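Local atomic coordinates of uroporphyrinogen-III synthetase (Pseudomonas syringae pv. tomato, PDB entry 3RE1), a protein that probably catalyses the cyclization of the linear tetrapyrrole hydroxymethylbilane to uroporphyrinogen III, with loss of water, in porphyrin biosynthesis. Residues R16-R21 / Q187-E192; Y67-V72 / K134-V139; S142-M147 / E158-R163; G183-R188 / P217-L222. One frame throughout, in Å; residues are numbered along the deposited sequence.

The four contacts form two groups on opposite sides of the chain's centre. Interactions 1 and 4 lie by the parallel sheet that holds strands 16-19, 196-198 and 224-226. Their centres are about 9 Å apart, and both use helix 186-191. Interactions 2 and 3 lie by the mixed sheet, where strands 69-72 and 143-148 are neighbours. Their centres are about 8 Å apart, and those of interactions 1 and 2 about 44 Å. Along the chain, interactions 2 and 3 follow each other inside the loop closed by interaction 1. Interaction 4 begins where interaction 1 ends, sharing Q187 and R188. The chain thus leaves one alpha/beta domain, builds the other and returns, as in related synthases.

Interaction 1. Residues R16-R21 / Q187-E192; sequences RLLLTR and QRVEVE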
loop_
_atom_site.group_PDB
_atom_site.type_symbol
_atom_site.label_atom_id
_atom_site.label_comp_id
_atom_site.label_asym_id
_atom_site.label_seq_id
_atom_site.Cartn_x
_atom_site.Cartn_y
_atom_site.Cartn_z
ATOM N N ARG A 16 8.447 -13.637 16.886
ATOM C CA ARG A 16 8.321 -14.580 15.791
ATOM C C ARG A 16 7.160 -14.038 15.005
ATOM O O ARG A 16 6.040 -14.500 15.159
ATOM C CB ARG A 16 7.987 -15.987 16.318
ATOM C CG ARG A 16 9.171 -16.830 16.875
ATOM C CD ARG A 16 9.644 -17.823 15.806
ATOM N NE ARG A 16 9.362 -19.227 16.109
ATOM C CZ ARG A 16 9.830 -20.254 15.387
ATOM N NH1 ARG A 16 10.602 -20.049 14.329
ATOM N NH2 ARG A 16 9.528 -21.503 15.719
ATOM N N LEU A 17 7.435 -13.047 14.169
ATOM C CA LEU A 17 6.396 -12.332 13.456
ATOM C C LEU A 17 5.769 -13.087 12.311
ATOM O O LEU A 17 6.387 -13.961 11.728
ATOM C CB LEU A 17 6.970 -11.021 12.955
ATOM C CG LEU A 17 7.452 -10.168 14.122
ATOM C CD1 LEU A 17 8.052 -8.914 13.563
ATOM C CD2 LEU A 17 6.286 -9.834 15.071
ATOM N N LEU A 18 4.525 -12.746 12.012
ATOM C CA LEU A 18 3.820 -13.283 10.864
ATOM C C LEU A 18 3.757 -12.097 9.913
ATOM O O LEU A 18 3.554 -10.976 10.363
ATOM C CB LEU A 18 2.392 -13.671 11.244
ATOM C CG LEU A 18 1.661 -14.709 10.373
ATOM C CD1 LEU A 18 0.171 -14.406 10.344
ATOM C CD2 LEU A 18 2.159 -14.701 8.982
ATOM N N LEU A 19 3.970 -12.339 8.620
ATOM C CA LEU A 19 3.991 -11.290 7.609
ATOM C C LEU A 19 2.930 -11.665 6.642
ATOM O O LEU A 19 2.831 -12.827 6.247
ATOM C CB LEU A 19 5.327 -11.212 6.901
ATOM C CG LEU A 19 6.565 -10.994 7.779
ATOM C CD1 LEU A 19 7.833 -10.918 6.907
ATOM C CD2 LEU A 19 6.427 -9.757 8.562
ATOM N N THR A 20 2.114 -10.674 6.276
ATOM C CA THR A 20 0.975 -10.910 5.395
ATOM C C THR A 20 0.978 -10.233 4.017
ATOM O O THR A 20 0.094 -10.496 3.186
ATOM C CB THR A 20 -0.315 -10.539 6.100
ATOM O OG1 THR A 20 -0.316 -9.129 6.342
ATOM C CG2 THR A 20 -0.439 -11.321 7.434
ATOM N N ARG A 21 1.977 -9.398 3.751
ATOM C CA ARG A 21 2.044 -8.728 2.459
ATOM C C ARG A 21 2.411 -9.660 1.271
ATOM O O ARG A 21 2.594 -10.864 1.447
ATOM C CB ARG A 21 3.003 -7.549 2.582
ATOM C CG ARG A 21 4.449 -7.898 2.590
ATOM C CD ARG A 21 5.209 -6.697 3.052
ATOM N NE ARG A 21 4.917 -6.494 4.455
ATOM C CZ ARG A 21 5.098 -5.359 5.120
ATOM N NH1 ARG A 21 5.582 -4.292 4.513
ATOM N NH2 ARG A 21 4.780 -5.307 6.406
ATOM N N GLN A 187 -3.067 -22.527 12.027
ATOM C CA GLN A 187 -2.086 -23.602 12.116
ATOM C C GLN A 187 -0.713 -23.048 11.784
ATOM O O GLN A 187 0.315 -23.611 12.184
ATOM C CB GLN A 187 -2.442 -24.778 11.191
ATOM C CG GLN A 187 -1.983 -24.586 9.771
ATOM C CD GLN A 187 -2.260 -25.791 8.905
ATOM O OE1 GLN A 187 -3.428 -26.119 8.623
ATOM N NE2 GLN A 187 -1.185 -26.464 8.462
ATOM N N ARG A 188 -0.694 -21.938 11.054
ATOM C CA ARG A 188 0.569 -21.325 10.702
ATOM C C ARG A 188 1.150 -20.588 11.895
ATOM O O ARG A 188 2.353 -20.587 12.107
ATOM C CB ARG A 188 0.395 -20.377 9.535
ATOM C CG ARG A 188 1.680 -19.733 9.083
ATOM C CD ARG A 188 2.676 -20.763 8.619
ATOM N NE ARG A 188 3.621 -20.144 7.691
ATOM C CZ ARG A 188 3.384 -19.934 6.392
ATOM N NH1 ARG A 188 2.241 -20.311 5.836
ATOM N NH2 ARG A 188 4.305 -19.357 5.642
ATOM N N VAL A 189 0.282 -19.979 12.681
ATOM C CA VAL A 189 0.708 -19.236 13.860
ATOM C C VAL A 189 1.159 -20.182 14.970
ATOM O O VAL A 189 2.043 -19.839 15.759
ATOM C CB VAL A 189 -0.430 -18.302 14.391
ATOM C CG1 VAL A 189 0.032 -17.510 15.617
ATOM C CG2 VAL A 189 -0.849 -17.343 13.313
ATOM N N GLU A 190 0.552 -21.369 15.016
ATOM C CA GLU A 190 0.844 -22.379 16.045
ATOM C C GLU A 190 2.141 -23.133 15.820
ATOM O O GLU A 190 3.071 -23.015 16.608
ATOM C CB GLU A 190 -0.325 -23.377 16.172
ATOM C CG GLU A 190 -1.578 -22.753 16.768
ATOM C CD GLU A 190 -1.245 -21.928 18.007
ATOM O OE1 GLU A 190 -0.969 -22.532 19.071
ATOM O OE2 GLU A 190 -1.249 -20.679 17.917
ATOM N N VAL A 191 2.197 -23.892 14.731
ATOM C CA VAL A 191 3.396 -24.632 14.324
ATOM C C VAL A 191 4.642 -23.753 14.205
ATOM O O VAL A 191 5.756 -24.231 14.455
ATOM C CB VAL A 191 3.181 -25.345 12.964
ATOM C CG1 VAL A 191 4.434 -26.101 12.542
ATOM C CG2 VAL A 191 1.976 -26.282 13.045
ATOM N N GLU A 192 4.479 -22.494 13.805
ATOM C CA GLU A 192 5.635 -21.606 13.682
ATOM C C GLU A 192 5.900 -20.813 14.961
ATOM O O GLU A 192 6.917 -20.117 15.074
ATOM C CB GLU A 192 5.487 -20.651 12.509
ATOM C CG GLU A 192 5.606 -21.313 11.185
ATOM C CD GLU A 192 6.839 -22.206 11.101
ATOM O OE1 GLU A 192 7.964 -21.722 11.355
ATOM O OE2 GLU A 192 6.690 -23.399 10.776
#
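R16 meets E192, beside helix 186-191, and lays one face of its guanidinium over the backbone carbonyl of that residue. R16 CZ is 2.9 Å from E192 O. R16 NE is 2.8 Å from E192 O. The oxygen lies over the flat group, so the N-H angles are poor and no hydrogen bond is formed. CG lies beside the backbone N (chi1 -80°), and the chain then bends at chi2 and chi3 to carry the group over the carbonyl. The E192 carboxylate is also near. R16 NH1 is 4.3 Å from E192 OE1, but this oxygen lies well out of the guanidinium plane. It may feel the charge, but no N-H points at it. F39 adds a cation-pi contact to R16, and the R16 backbone N bonds to OD1 of N195. Two residues on, L18 points toward the helix. Its CD1 methyl meets V189 CG2 at 4.3 Å, a loose apolar contact. L18 also packs on L197 of the neighbouring strand 196-198. The contact thus has two parts. L18 reaches helix 186-191 through V189 by an apolar touch, and R16 meets E192 by an electrostatic one. E192 O lies near the C-terminal end of the helix, where backbone carbonyls carry partial negative charge. The arginine would probably be attracted to both this carbonyl and the carboxylate, without a directional bond to either.

Interaction 2. Residues Y67-V72 / K134-V139; sequences YSAVIV and KQAIAV
The flat group where S68 meets A136 is the peptide that follows A136; no aromatic ring takes part. Its carbonyl oxygen is approached from both sides of the peptide plane. S68 CB comes in tilted from one side, 3.0 Å from A136 O. A water comes in tilted from the other side and donates a hydrogen bond to A136 O at 2.5 Å. That length is short and its exact value is doubtful. The same water is 3.1 Å from S68 OG, so it bridges the serine hydroxyl and the helix carbonyl. The OG sits beside its own backbone N (chi1 -53°), which turns it to the water; CB, not OG, is the nearer atom to the carbonyl. No direct hydrogen bond crosses between the segments. On the helix side the A136 methyl does the touching. A136 CB is 3.7 Å from S68 O and 4.3 Å from A69 CB. Small side chains on both sides let the backbones come close, with the CA atoms of S68 and A136 5.5 Å apart. Beyond I137 the chain turns. A138 is the centre of an inverse gamma turn, with a weak bond from V139 N to I137 O. The I137 side chain touches V165 and L160 of helix 155-162. S68 pairs through its backbone with R143, on the next strand of the sheet. The contact therefore sets the last part of helix 131-137 beside S68 and A69. The helix end packs by the entry to a strand, as in alpha/beta domains where helices flank a sheet.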
loop_
_atom_site.group_PDB
_atom_site.type_symbol
_atom_site.label_atom_id
_atom_site.label_comp_id
_atom_site.label_asym_id
_atom_site.label_seq_id
_atom_site.Cartn_x
_atom_site.Cartn_y
_atom_site.Cartn_z
ATOM N N TYR A 67 -5.178 16.633 -18.828
ATOM C CA TYR A 67 -5.038 16.937 -17.414
ATOM C C TYR A 67 -3.876 17.896 -17.192
ATOM O O TYR A 67 -2.886 17.886 -17.931
ATOM C CB TYR A 67 -4.809 15.637 -16.600
ATOM C CG TYR A 67 -5.955 14.664 -16.775
ATOM C CD1 TYR A 67 -7.070 14.701 -15.947
ATOM C CD2 TYR A 67 -5.949 13.764 -17.789
ATOM C CE1 TYR A 67 -8.142 13.877 -16.145
ATOM C CE2 TYR A 67 -7.002 12.907 -17.987
ATOM C CZ TYR A 67 -8.104 12.962 -17.177
ATOM O OH TYR A 67 -9.148 12.064 -17.381
ATOM N N SER A 68 -4.007 18.686 -16.134
ATOM C CA SER A 68 -2.994 19.611 -15.697
ATOM C C SER A 68 -1.957 18.880 -14.892
ATOM O O SER A 68 -0.821 19.325 -14.815
ATOM C CB SER A 68 -3.646 20.679 -14.810
ATOM O OG SER A 68 -4.742 21.283 -15.477
ATOM N N ALA A 69 -2.351 17.769 -14.271
ATOM C CA ALA A 69 -1.422 17.005 -13.430
ATOM C C ALA A 69 -1.797 15.557 -13.299
ATOM O O ALA A 69 -2.975 15.216 -13.317
ATOM C CB ALA A 69 -1.279 17.636 -12.030
ATOM N N VAL A 70 -0.772 14.714 -13.149
ATOM C CA VAL A 70 -0.953 13.296 -12.968
ATOM C C VAL A 70 -0.338 12.890 -11.651
ATOM O O VAL A 70 0.831 13.162 -11.421
ATOM C CB VAL A 70 -0.242 12.491 -14.061
ATOM C CG1 VAL A 70 -0.271 11.012 -13.718
ATOM C CG2 VAL A 70 -0.901 12.720 -15.366
ATOM N N ILE A 71 -1.131 12.234 -10.806
ATOM C CA ILE A 71 -0.694 11.715 -9.506
ATOM C C ILE A 71 -0.669 10.181 -9.538
ATOM O O ILE A 71 -1.623 9.514 -9.974
ATOM C CB ILE A 71 -1.693 12.123 -8.360
ATOM C CG1 ILE A 71 -1.856 13.640 -8.262
ATOM C CG2 ILE A 71 -1.212 11.602 -7.037
ATOM C CD1 ILE A 71 -3.095 14.111 -7.499
ATOM N N VAL A 72 0.417 9.613 -9.063
ATOM C CA VAL A 72 0.557 8.150 -9.025
ATOM C C VAL A 72 0.719 7.745 -7.545
ATOM O O VAL A 72 1.559 8.258 -6.820
ATOM C CB VAL A 72 1.762 7.698 -9.853
ATOM C CG1 VAL A 72 1.895 6.170 -9.862
ATOM C CG2 VAL A 72 1.640 8.212 -11.261
ATOM N N LYS A 134 0.248 22.910 -6.630
ATOM C CA LYS A 134 -0.688 24.024 -6.593
ATOM C C LYS A 134 -0.710 24.805 -7.899
ATOM O O LYS A 134 -1.772 25.171 -8.353
ATOM C CB LYS A 134 -0.387 24.956 -5.418
ATOM C CG LYS A 134 -0.516 24.288 -4.055
ATOM C CD LYS A 134 -0.950 25.281 -2.951
ATOM C CE LYS A 134 -2.332 25.868 -3.277
ATOM N NZ LYS A 134 -3.001 26.510 -2.125
ATOM N N GLN A 135 0.457 25.050 -8.501
ATOM C CA GLN A 135 0.549 25.810 -9.757
ATOM C C GLN A 135 -0.169 25.136 -10.923
ATOM O O GLN A 135 -0.856 25.790 -11.706
ATOM C CB GLN A 135 2.002 26.026 -10.150
ATOM C CG GLN A 135 2.757 26.926 -9.199
ATOM C CD GLN A 135 4.259 26.883 -9.437
ATOM O OE1 GLN A 135 5.042 27.409 -8.635
ATOM N NE2 GLN A 135 4.671 26.252 -10.541
ATOM N N ALA A 136 0.004 23.830 -11.052
ATOM C CA ALA A 136 -0.615 23.114 -12.134
ATOM C C ALA A 136 -2.140 23.061 -11.942
ATOM O O ALA A 136 -2.891 22.863 -12.893
ATOM C CB ALA A 136 -0.045 21.743 -12.193
ATOM N N ILE A 137 -2.572 23.255 -10.700
ATOM C CA ILE A 137 -3.966 23.199 -10.272
ATOM C C ILE A 137 -4.573 24.599 -10.222
ATOM O O ILE A 137 -5.764 24.745 -10.074
ATOM C CB ILE A 137 -4.001 22.570 -8.830
ATOM C CG1 ILE A 137 -4.013 21.052 -8.940
ATOM C CG2 ILE A 137 -5.169 23.052 -8.010
ATOM C CD1 ILE A 137 -3.627 20.305 -7.662
ATOM N N ALA A 138 -3.730 25.620 -10.271
ATOM C CA ALA A 138 -4.132 26.991 -10.043
ATOM C C ALA A 138 -4.719 27.647 -11.273
ATOM O O ALA A 138 -4.149 28.588 -11.842
ATOM C CB ALA A 138 -2.932 27.792 -9.559
ATOM N N VAL A 139 -5.841 27.125 -11.719
ATOM C CA VAL A 139 -6.530 27.641 -12.870
ATOM C C VAL A 139 -7.940 27.184 -12.561
ATOM O O VAL A 139 -8.147 26.464 -11.580
ATOM C CB VAL A 139 -5.970 26.997 -14.168
ATOM C CG1 VAL A 139 -7.058 26.759 -15.190
ATOM C CG2 VAL A 139 -4.914 27.869 -14.778
HETATM O O HOH W 1 -3.900 24.182 -14.801
#

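Interaction 3. Residues S142-M147 / E158-R163; sequences SRVLIM and EQLRER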
loop_
_atom_site.group_PDB
_atom_site.type_symbol
_atom_site.label_atom_id
_atom_site.label_comp_id
_atom_site.label_asym_id
_atom_site.label_seq_id
_atom_site.Cartn_x
_atom_site.Cartn_y
_atom_site.Cartn_z
ATOM N N SER A 142 -9.179 23.151 -14.342
ATOM C CA SER A 142 -8.113 22.176 -14.419
ATOM C C SER A 142 -8.494 20.848 -13.694
ATOM O O SER A 142 -9.252 20.848 -12.699
ATOM C CB SER A 142 -6.810 22.791 -13.874
ATOM O OG SER A 142 -6.828 22.941 -12.471
ATOM N N ARG A 143 -8.037 19.727 -14.251
ATOM C CA ARG A 143 -8.346 18.413 -13.726
ATOM C C ARG A 143 -7.062 17.636 -13.438
ATOM O O ARG A 143 -6.015 17.947 -13.953
ATOM C CB ARG A 143 -9.226 17.623 -14.701
ATOM C CG ARG A 143 -10.387 18.391 -15.266
ATOM C CD ARG A 143 -11.715 18.084 -14.596
ATOM N NE ARG A 143 -12.154 16.703 -14.810
ATOM C CZ ARG A 143 -13.285 16.195 -14.331
ATOM N NH1 ARG A 143 -14.129 16.936 -13.615
ATOM N NH2 ARG A 143 -13.574 14.938 -14.568
ATOM N N VAL A 144 -7.147 16.622 -12.595
ATOM C CA VAL A 144 -5.979 15.808 -12.310
ATOM C C VAL A 144 -6.321 14.350 -12.511
ATOM O O VAL A 144 -7.455 13.944 -12.288
ATOM C CB VAL A 144 -5.473 15.994 -10.891
ATOM C CG1 VAL A 144 -5.160 17.441 -10.636
ATOM C CG2 VAL A 144 -6.520 15.488 -9.905
ATOM N N LEU A 145 -5.353 13.571 -12.975
ATOM C CA LEU A 145 -5.602 12.155 -13.230
ATOM C C LEU A 145 -4.849 11.396 -12.192
ATOM O O LEU A 145 -3.681 11.701 -11.931
ATOM C CB LEU A 145 -5.101 11.727 -14.618
ATOM C CG LEU A 145 -5.331 10.253 -14.966
ATOM C CD1 LEU A 145 -6.809 9.917 -14.974
ATOM C CD2 LEU A 145 -4.823 10.006 -16.302
ATOM N N ILE A 146 -5.509 10.430 -11.571
ATOM C CA ILE A 146 -4.871 9.665 -10.490
ATOM C C ILE A 146 -4.787 8.228 -10.946
ATOM O O ILE A 146 -5.815 7.587 -11.287
ATOM C CB ILE A 146 -5.680 9.757 -9.140
ATOM C CG1 ILE A 146 -5.580 11.174 -8.588
ATOM C CG2 ILE A 146 -5.169 8.755 -8.123
ATOM C CD1 ILE A 146 -6.514 11.493 -7.417
ATOM N N MET A 147 -3.562 7.723 -10.996
ATOM C CA MET A 147 -3.356 6.334 -11.412
ATOM C C MET A 147 -3.163 5.491 -10.159
ATOM O O MET A 147 -2.310 5.785 -9.302
ATOM C CB MET A 147 -2.169 6.257 -12.354
ATOM C CG MET A 147 -2.474 6.900 -13.712
ATOM S SD MET A 147 -1.148 6.789 -14.875
ATOM C CE MET A 147 -1.524 8.182 -15.897
ATOM N N GLU A 158 -10.927 13.678 -2.797
ATOM C CA GLU A 158 -11.959 14.474 -2.102
ATOM C C GLU A 158 -11.420 15.836 -1.716
ATOM O O GLU A 158 -12.111 16.860 -1.857
ATOM C CB GLU A 158 -12.481 13.732 -0.871
ATOM C CG GLU A 158 -13.390 12.529 -1.214
ATOM C CD GLU A 158 -14.643 12.953 -1.962
ATOM O OE1 GLU A 158 -15.284 13.934 -1.530
ATOM O OE2 GLU A 158 -14.989 12.332 -2.985
ATOM N N GLN A 159 -10.165 15.866 -1.299
ATOM C CA GLN A 159 -9.521 17.156 -0.997
ATOM C C GLN A 159 -9.398 18.016 -2.287
ATOM O O GLN A 159 -9.729 19.196 -2.299
ATOM C CB GLN A 159 -8.150 16.920 -0.398
ATOM C CG GLN A 159 -8.217 16.096 0.868
ATOM C CD GLN A 159 -6.850 15.779 1.427
ATOM O OE1 GLN A 159 -6.093 14.962 0.860
ATOM N NE2 GLN A 159 -6.511 16.430 2.544
ATOM N N LEU A 160 -8.957 17.400 -3.378
ATOM C CA LEU A 160 -8.869 18.089 -4.625
ATOM C C LEU A 160 -10.254 18.622 -5.093
ATOM O O LEU A 160 -10.385 19.810 -5.408
ATOM C CB LEU A 160 -8.308 17.133 -5.659
ATOM C CG LEU A 160 -6.831 16.841 -5.500
ATOM C CD1 LEU A 160 -6.407 15.800 -6.530
ATOM C CD2 LEU A 160 -6.034 18.139 -5.682
ATOM N N ARG A 161 -11.272 17.756 -5.139
ATOM C CA ARG A 161 -12.581 18.189 -5.576
ATOM C C ARG A 161 -13.116 19.319 -4.706
ATOM O O ARG A 161 -13.694 20.276 -5.203
ATOM C CB ARG A 161 -13.559 17.013 -5.561
ATOM C CG ARG A 161 -13.361 16.028 -6.678
ATOM C CD ARG A 161 -14.253 14.808 -6.498
ATOM N NE ARG A 161 -13.849 13.743 -7.431
ATOM C CZ ARG A 161 -13.778 12.439 -7.142
ATOM N NH1 ARG A 161 -14.087 11.990 -5.927
ATOM N NH2 ARG A 161 -13.390 11.587 -8.076
ATOM N N GLU A 162 -12.909 19.218 -3.394
ATOM C CA GLU A 162 -13.350 20.277 -2.493
ATOM C C GLU A 162 -12.821 21.639 -2.924
ATOM O O GLU A 162 -13.514 22.645 -2.768
ATOM C CB GLU A 162 -12.880 19.997 -1.064
ATOM C CG GLU A 162 -13.323 21.048 -0.038
ATOM C CD GLU A 162 -14.743 20.836 0.443
ATOM O OE1 GLU A 162 -15.416 19.921 -0.079
ATOM O OE2 GLU A 162 -15.201 21.593 1.345
ATOM N N ARG A 163 -11.584 21.693 -3.420
ATOM C CA ARG A 163 -11.000 22.987 -3.790
ATOM C C ARG A 163 -11.267 23.319 -5.265
ATOM O O ARG A 163 -10.657 24.227 -5.826
ATOM C CB ARG A 163 -9.497 23.052 -3.443
ATOM C CG ARG A 163 -8.678 21.951 -4.004
ATOM C CD ARG A 163 -7.385 21.812 -3.200
ATOM N NE ARG A 163 -6.350 22.774 -3.608
ATOM C CZ ARG A 163 -5.210 23.001 -2.945
ATOM N NH1 ARG A 163 -4.924 22.345 -1.817
ATOM N NH2 ARG A 163 -4.352 23.895 -3.419
#
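V144 and L160 meet through methyl groups alone, and the shortest sound polar bond stands behind them in the helix that carries L160. It runs from E162 N to E158 O at 2.9 Å. At the next residue, R163 N bonds to L160 O at 3.0 Å, with a weaker bond to Q159 O, where the helix gives way to loop. Within the helix, R161 NH1 makes a salt bridge to E158 OE2 at 3.1 Å. The oxygen lies in the guanidinium plane at its edge, but the bond is bent to 132° and weak. R161 NH2 has a second partner, V167 O, on the strand that follows the helix. The contact proper is apolar. V144 and L160 reach toward each other tip to tip, and V144 CG2 is 3.4 Å from L160 CD1, which is tight packing. The CG1 branch of V144 lies beside its backbone N (chi1 -57°), and the CG2 branch, set between N and the carbonyl carbon, is the one that touches. I146, two residues along the same strand face, adds a looser touch from CD1 to L160 CD1 at 4.4 Å. L160 also packs on I71 and V167, so one leucine spans three adjacent strands. Strand 143-148, helix 155-162 and strand 166-176 form a beta-alpha-beta unit, and this contact lies in the layer between its helix and its strands. No directional bond crosses between the two segments. The fit of buried methyls carries the contact, while the helix's polar groups bond within the helix or, through R161, to V167 O.

Interaction 4. Residues G183-R188 / P217-L222; sequences GTLLQR and PDLAGL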
loop_
_atom_site.group_PDB
_atom_site.type_symbol
_atom_site.label_atom_id
_atom_site.label_comp_id
_atom_site.label_asym_id
_atom_site.label_seq_id
_atom_site.Cartn_x
_atom_site.Cartn_y
_atom_site.Cartn_z
ATOM N N GLY A 183 -8.120 -22.418 7.320
ATOM C CA GLY A 183 -7.482 -22.633 8.603
ATOM C C GLY A 183 -5.961 -22.548 8.628
ATOM O O GLY A 183 -5.370 -22.631 9.712
ATOM N N THR A 184 -5.321 -22.380 7.465
ATOM C CA THR A 184 -3.846 -22.347 7.406
ATOM C C THR A 184 -3.241 -21.152 8.137
ATOM O O THR A 184 -2.019 -21.063 8.268
ATOM C CB THR A 184 -3.273 -22.383 5.952
ATOM O OG1 THR A 184 -3.927 -21.402 5.142
ATOM C CG2 THR A 184 -3.450 -23.754 5.330
ATOM N N LEU A 185 -4.096 -20.242 8.612
ATOM C CA LEU A 185 -3.641 -19.054 9.342
ATOM C C LEU A 185 -3.372 -19.396 10.803
ATOM O O LEU A 185 -2.316 -19.076 11.336
ATOM C CB LEU A 185 -4.672 -17.916 9.241
ATOM C CG LEU A 185 -4.305 -16.526 9.804
ATOM C CD1 LEU A 185 -4.541 -16.426 11.279
ATOM C CD2 LEU A 185 -2.863 -16.143 9.478
ATOM N N LEU A 186 -4.335 -20.047 11.440
ATOM C CA LEU A 186 -4.165 -20.482 12.808
ATOM C C LEU A 186 -3.045 -21.533 12.913
ATOM O O LEU A 186 -2.162 -21.438 13.776
ATOM C CB LEU A 186 -5.486 -21.046 13.355
ATOM C CG LEU A 186 -5.499 -21.498 14.831
ATOM C CD1 LEU A 186 -5.095 -20.377 15.810
ATOM C CD2 LEU A 186 -6.864 -22.088 15.209
ATOM N N GLN A 187 -3.067 -22.527 12.027
ATOM C CA GLN A 187 -2.086 -23.602 12.116
ATOM C C GLN A 187 -0.713 -23.048 11.784
ATOM O O GLN A 187 0.315 -23.611 12.184
ATOM C CB GLN A 187 -2.442 -24.778 11.191
ATOM C CG GLN A 187 -1.983 -24.586 9.771
ATOM C CD GLN A 187 -2.260 -25.791 8.905
ATOM O OE1 GLN A 187 -3.428 -26.119 8.623
ATOM N NE2 GLN A 187 -1.185 -26.464 8.462
ATOM N N ARG A 188 -0.694 -21.938 11.054
ATOM C CA ARG A 188 0.569 -21.325 10.702
ATOM C C ARG A 188 1.150 -20.588 11.895
ATOM O O ARG A 188 2.353 -20.587 12.107
ATOM C CB ARG A 188 0.395 -20.377 9.535
ATOM C CG ARG A 188 1.680 -19.733 9.083
ATOM C CD ARG A 188 2.676 -20.763 8.619
ATOM N NE ARG A 188 3.621 -20.144 7.691
ATOM C CZ ARG A 188 3.384 -19.934 6.392
ATOM N NH1 ARG A 188 2.241 -20.311 5.836
ATOM N NH2 ARG A 188 4.305 -19.357 5.642
ATOM N N PRO A 217 -11.093 -14.728 17.712
ATOM C CA PRO A 217 -11.240 -14.381 19.138
ATOM C C PRO A 217 -10.022 -14.679 20.032
ATOM O O PRO A 217 -9.978 -14.262 21.201
ATOM C CB PRO A 217 -12.457 -15.199 19.561
ATOM C CG PRO A 217 -13.278 -15.215 18.302
ATOM C CD PRO A 217 -12.268 -15.464 17.217
ATOM N N ASP A 218 -9.056 -15.420 19.501
ATOM C CA ASP A 218 -7.845 -15.713 20.255
ATOM C C ASP A 218 -6.609 -15.043 19.660
ATOM O O ASP A 218 -5.754 -14.538 20.403
ATOM C CB ASP A 218 -7.637 -17.215 20.379
ATOM C CG ASP A 218 -8.567 -17.847 21.418
ATOM O OD1 ASP A 218 -8.521 -17.416 22.610
ATOM O OD2 ASP A 218 -9.325 -18.776 21.029
ATOM N N LEU A 219 -6.543 -15.010 18.329
ATOM C CA LEU A 219 -5.476 -14.287 17.623
ATOM C C LEU A 219 -5.561 -12.805 17.951
ATOM O O LEU A 219 -4.540 -12.104 17.901
ATOM C CB LEU A 219 -5.585 -14.463 16.107
ATOM C CG LEU A 219 -5.583 -15.902 15.597
ATOM C CD1 LEU A 219 -5.910 -15.922 14.138
ATOM C CD2 LEU A 219 -4.236 -16.568 15.871
ATOM N N ALA A 220 -6.775 -12.349 18.287
ATOM C CA ALA A 220 -7.034 -10.944 18.543
ATOM C C ALA A 220 -6.211 -10.383 19.694
ATOM O O ALA A 220 -6.018 -9.165 19.780
ATOM C CB ALA A 220 -8.513 -10.707 18.775
ATOM N N GLY A 221 -5.710 -11.258 20.559
ATOM C CA GLY A 221 -4.911 -10.800 21.686
ATOM C C GLY A 221 -3.435 -10.615 21.377
ATOM O O GLY A 221 -2.724 -9.966 22.148
ATOM N N LEU A 222 -2.978 -11.169 20.250
ATOM C CA LEU A 222 -1.569 -11.061 19.822
ATOM C C LEU A 222 -1.227 -9.667 19.356
ATOM O O LEU A 222 -2.084 -8.945 18.869
ATOM C CB LEU A 222 -1.283 -12.030 18.684
ATOM C CG LEU A 222 -1.531 -13.473 19.091
ATOM C CD1 LEU A 222 -1.704 -14.351 17.850
ATOM C CD2 LEU A 222 -0.366 -13.921 19.989
#
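A helix-to-helix contact beside the parallel sheet is made here, with L219 facing both L185 and L186. L219 belongs to helix 216-219, and L185 and L186 lie by the N-terminal part of helix 186-191. Each methyl of L219 has its own partner. L185 CD1 is 3.2 Å from L219 CD1, a close approach whose exact distance is doubtful. L186 CD1 is 3.9 Å from L219 CD2. The side chains cross obliquely in both pairs. L219 points toward the other segment, with CG beside its backbone N (chi1 -56°). L185 and L186 start off to one side and turn their ends in. Both place CG anti to the backbone N, at -173° and -177°. Backbone bonds shape the two ends. Q187 N bonds to G183 O at 3.3 Å. L219 begins a type I beta turn, closed by L222 N to L219 O at 3.0 Å, and the chain then enters strand 224-226. Around the leucines, L185 packs on L43 and L211, L219 on A212, and L186 on S215. The deeper side chains, L185 and L219, are buried. Helices 186-191 and 216-219 each come shortly before a strand, 196-198 and 224-226, and these two strands are parallel neighbours. Leucine packing between adjacent helices in one layer over such a sheet is typical of parallel alpha/beta folds.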